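Putative permease protein, ABC transporter (Porphyromonas gingivalis, PDB 3IS6) probably takes part in transport across the membrane as the periplasmic MacB-like core domain of an ABC transporter permease. Local coordinates at residues D106-R118 and D137-L149. Sequence-based numbering, arbitrary orientation.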
# COMPACT_ATOMS: atom_id res chain seq x y z
N ASP A 106 -14.35 3.20 -7.31
CA ASP A 106 -13.88 1.91 -7.77
C ASP A 106 -12.38 1.94 -7.89
O ASP A 106 -11.85 2.77 -8.57
CB ASP A 106 -14.48 1.64 -9.13
CG ASP A 106 -14.02 0.35 -9.73
OD1 ASP A 106 -12.95 -0.15 -9.41
OD2 ASP A 106 -14.74 -0.16 -10.56
N ASN A 107 -11.71 1.00 -7.26
CA ASN A 107 -10.27 0.99 -7.18
C ASN A 107 -9.60 0.86 -8.52
O ASN A 107 -8.48 1.22 -8.66
CB ASN A 107 -9.78 -0.09 -6.22
CG ASN A 107 -10.01 0.27 -4.77
OD1 ASN A 107 -9.68 1.34 -4.32
ND2 ASN A 107 -10.56 -0.64 -4.03
N MSE A 108 -10.29 0.38 -9.53
CA MSE A 108 -9.67 0.17 -10.83
C MSE A 108 -9.88 1.34 -11.79
O MSE A 108 -9.70 1.20 -12.97
CB MSE A 108 -10.08 -1.15 -11.46
CG MSE A 108 -9.76 -2.37 -10.66
SE MSE A 108 -7.94 -2.69 -10.43
CE MSE A 108 -7.52 -3.20 -12.18
N THR A 109 -10.28 2.48 -11.27
CA THR A 109 -10.55 3.62 -12.08
C THR A 109 -9.91 4.89 -11.53
O THR A 109 -9.67 4.98 -10.38
CB THR A 109 -12.03 3.89 -12.16
OG1 THR A 109 -12.46 4.36 -10.90
CG2 THR A 109 -12.78 2.66 -12.52
N CYS A 110 -9.65 5.83 -12.40
CA CYS A 110 -9.03 7.10 -12.06
C CYS A 110 -9.69 8.30 -12.69
O CYS A 110 -10.43 8.17 -13.61
CB CYS A 110 -7.57 7.09 -12.45
SG CYS A 110 -7.25 7.22 -14.14
N LEU A 111 -9.38 9.46 -12.17
CA LEU A 111 -9.75 10.70 -12.78
C LEU A 111 -8.47 11.36 -13.24
O LEU A 111 -7.47 11.23 -12.61
CB LEU A 111 -10.45 11.61 -11.82
CG LEU A 111 -11.66 11.08 -11.10
CD1 LEU A 111 -12.08 12.02 -10.05
CD2 LEU A 111 -12.74 10.90 -12.08
N ILE A 112 -8.56 12.05 -14.35
CA ILE A 112 -7.46 12.71 -15.00
C ILE A 112 -7.81 14.17 -15.20
O ILE A 112 -8.92 14.49 -15.47
CB ILE A 112 -7.21 12.06 -16.33
CG1 ILE A 112 -6.76 10.63 -16.13
CG2 ILE A 112 -6.25 12.81 -17.10
CD1 ILE A 112 -5.39 10.47 -15.69
N SER A 113 -6.85 15.04 -15.05
CA SER A 113 -7.08 16.45 -15.18
C SER A 113 -7.33 16.84 -16.63
O SER A 113 -6.93 16.15 -17.52
CB SER A 113 -5.91 17.24 -14.63
OG SER A 113 -4.87 17.27 -15.54
N GLU A 114 -7.96 17.98 -16.85
CA GLU A 114 -8.22 18.46 -18.17
C GLU A 114 -6.92 18.67 -18.96
O GLU A 114 -6.86 18.32 -20.10
CB GLU A 114 -9.03 19.75 -18.13
CG GLU A 114 -9.47 20.23 -19.50
CD GLU A 114 -10.56 21.33 -19.50
OE1 GLU A 114 -10.89 21.87 -18.45
OE2 GLU A 114 -11.08 21.62 -20.60
N SER A 115 -5.88 19.21 -18.34
CA SER A 115 -4.62 19.38 -19.04
C SER A 115 -3.97 18.08 -19.44
O SER A 115 -3.42 17.98 -20.49
CB SER A 115 -3.62 20.17 -18.23
OG SER A 115 -4.04 21.48 -18.08
N LEU A 116 -4.00 17.11 -18.55
CA LEU A 116 -3.41 15.83 -18.83
C LEU A 116 -4.14 15.13 -19.94
O LEU A 116 -3.53 14.57 -20.80
CB LEU A 116 -3.33 14.97 -17.59
CG LEU A 116 -2.61 13.65 -17.75
CD1 LEU A 116 -1.32 13.78 -18.45
CD2 LEU A 116 -2.46 12.95 -16.47
N ALA A 117 -5.45 15.22 -19.94
CA ALA A 117 -6.23 14.61 -20.98
C ALA A 117 -5.87 15.20 -22.33
O ALA A 117 -5.73 14.51 -23.28
CB ALA A 117 -7.65 14.81 -20.72
N ARG A 118 -5.70 16.50 -22.36
CA ARG A 118 -5.30 17.21 -23.55
C ARG A 118 -3.93 16.79 -24.03
O ARG A 118 -3.74 16.56 -25.18
CB ARG A 118 -5.34 18.70 -23.26
CG ARG A 118 -4.82 19.59 -24.35
CD ARG A 118 -5.11 21.03 -24.03
NE ARG A 118 -4.16 21.56 -23.07
CZ ARG A 118 -4.49 22.05 -21.89
NH1 ARG A 118 -5.76 22.11 -21.53
NH2 ARG A 118 -3.56 22.49 -21.08
N ASP A 137 -1.16 -7.16 -17.89
CA ASP A 137 -2.18 -6.50 -18.65
C ASP A 137 -3.26 -5.85 -17.80
O ASP A 137 -4.16 -5.28 -18.32
CB ASP A 137 -2.73 -7.29 -19.83
CG ASP A 137 -3.56 -8.44 -19.45
OD1 ASP A 137 -4.05 -8.46 -18.33
OD2 ASP A 137 -3.73 -9.34 -20.29
N ARG A 138 -3.12 -5.92 -16.50
CA ARG A 138 -4.00 -5.18 -15.62
C ARG A 138 -3.81 -3.69 -15.85
O ARG A 138 -2.72 -3.22 -16.01
CB ARG A 138 -3.72 -5.51 -14.17
CG ARG A 138 -4.37 -4.61 -13.19
CD ARG A 138 -4.22 -5.10 -11.79
NE ARG A 138 -5.10 -6.21 -11.57
CZ ARG A 138 -5.71 -6.50 -10.44
NH1 ARG A 138 -5.56 -5.76 -9.37
NH2 ARG A 138 -6.50 -7.53 -10.41
N ALA A 139 -4.90 -2.97 -15.88
CA ALA A 139 -4.86 -1.56 -16.16
C ALA A 139 -5.89 -0.75 -15.39
O ALA A 139 -6.85 -1.27 -14.93
CB ALA A 139 -5.01 -1.33 -17.61
N ILE A 140 -5.65 0.53 -15.30
CA ILE A 140 -6.57 1.45 -14.70
C ILE A 140 -7.37 2.11 -15.80
O ILE A 140 -6.82 2.53 -16.77
CB ILE A 140 -5.83 2.51 -13.93
CG1 ILE A 140 -4.90 1.88 -12.92
CG2 ILE A 140 -6.76 3.37 -13.23
CD1 ILE A 140 -3.75 2.77 -12.53
N THR A 141 -8.67 2.20 -15.62
CA THR A 141 -9.57 2.81 -16.56
C THR A 141 -9.84 4.25 -16.23
O THR A 141 -10.10 4.56 -15.11
CB THR A 141 -10.90 2.11 -16.52
OG1 THR A 141 -10.75 0.77 -16.92
CG2 THR A 141 -11.84 2.76 -17.41
N ILE A 142 -9.85 5.12 -17.20
CA ILE A 142 -10.14 6.51 -16.93
C ILE A 142 -11.65 6.75 -16.84
O ILE A 142 -12.34 6.69 -17.81
CB ILE A 142 -9.54 7.40 -18.00
CG1 ILE A 142 -8.03 7.26 -18.00
CG2 ILE A 142 -9.93 8.80 -17.80
CD1 ILE A 142 -7.41 7.98 -19.04
N GLY A 143 -12.13 6.98 -15.64
CA GLY A 143 -13.54 7.18 -15.42
C GLY A 143 -14.08 8.59 -15.46
O GLY A 143 -15.26 8.80 -15.41
N GLY A 144 -13.20 9.57 -15.46
CA GLY A 144 -13.60 10.95 -15.50
C GLY A 144 -12.48 11.88 -15.84
O GLY A 144 -11.35 11.53 -15.73
N VAL A 145 -12.82 13.09 -16.22
CA VAL A 145 -11.88 14.16 -16.41
C VAL A 145 -12.31 15.36 -15.61
O VAL A 145 -13.40 15.81 -15.73
CB VAL A 145 -11.79 14.55 -17.85
CG1 VAL A 145 -10.82 15.61 -18.03
CG2 VAL A 145 -11.46 13.39 -18.68
N PHE A 146 -11.41 15.87 -14.78
CA PHE A 146 -11.73 16.96 -13.90
C PHE A 146 -11.08 18.25 -14.32
O PHE A 146 -10.04 18.27 -14.88
CB PHE A 146 -11.41 16.65 -12.43
CG PHE A 146 -9.95 16.43 -12.14
CD1 PHE A 146 -9.15 17.45 -11.72
CD2 PHE A 146 -9.40 15.19 -12.25
CE1 PHE A 146 -7.83 17.24 -11.46
CE2 PHE A 146 -8.10 14.99 -11.99
CZ PHE A 146 -7.32 16.02 -11.59
N GLU A 147 -11.76 19.34 -14.04
CA GLU A 147 -11.30 20.66 -14.31
C GLU A 147 -10.01 20.88 -13.53
O GLU A 147 -9.96 20.55 -12.40
CB GLU A 147 -12.32 21.59 -13.70
CG GLU A 147 -12.83 22.63 -14.54
CD GLU A 147 -13.48 23.73 -13.73
OE1 GLU A 147 -12.82 24.71 -13.39
OE2 GLU A 147 -14.65 23.59 -13.42
N ASP A 148 -9.01 21.48 -14.14
CA ASP A 148 -7.72 21.58 -13.51
C ASP A 148 -7.90 22.28 -12.18
O ASP A 148 -8.65 23.18 -12.05
CB ASP A 148 -6.76 22.39 -14.34
CG ASP A 148 -6.36 21.74 -15.61
OD1 ASP A 148 -6.39 20.52 -15.74
OD2 ASP A 148 -5.98 22.46 -16.50
N LEU A 149 -7.18 21.80 -11.20
CA LEU A 149 -7.19 22.39 -9.91
C LEU A 149 -6.50 23.76 -9.99
O LEU A 149 -5.71 23.99 -10.84
CB LEU A 149 -6.47 21.51 -8.92
CG LEU A 149 -7.12 20.19 -8.58
CD1 LEU A 149 -6.19 19.29 -7.93
CD2 LEU A 149 -8.29 20.39 -7.73
O HOH W 1 -3.79 20.17 -14.11
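T109 to S113 pairs in parallel with T141 to F146 within the mixed sheet of this MacB-like periplasmic domain, flanked by strands 159-162 and 128-131. Backbone bonds set the register: M108 O takes T141 N, T141 O takes C110 N, and C110 O takes G143 N at 2.9 Å. At G143-G144 the second strand gains a residue, a beta bulge: C110 pairs with I142, but I112 with V145. I112 N then meets G144 O, and F146 N returns to I112 O.

Apolar packing covers both faces. C110, I112 and I142 share one; there C110 SG lies 3.9 Å from I142 CG1, and I112 crosses I142 at about a right angle. On the other, F146 CG sits between its backbone N and carbonyl carbon (chi1 64°), which folds the ring back over S113; S113 CA stands 3.7 Å from the ring centroid in a CH-pi contact, while L111 CB approaches the ring edge. At the strand start, M108 CE lies over one face of the R138 guanidinium, whose NH1 bonds to Q243 O and L240 O of the second subunit.

Polar contacts close the other end, where S113 N-caps the helix by accepting from L116 N. D148 holds the first turn with both carboxylate oxygens: OD1 receives S115 N through its syn lone pair (3.0 Å, 164°), and S115 OG donates to OD2 at 2.7 Å, 29° out of the carboxylate plane.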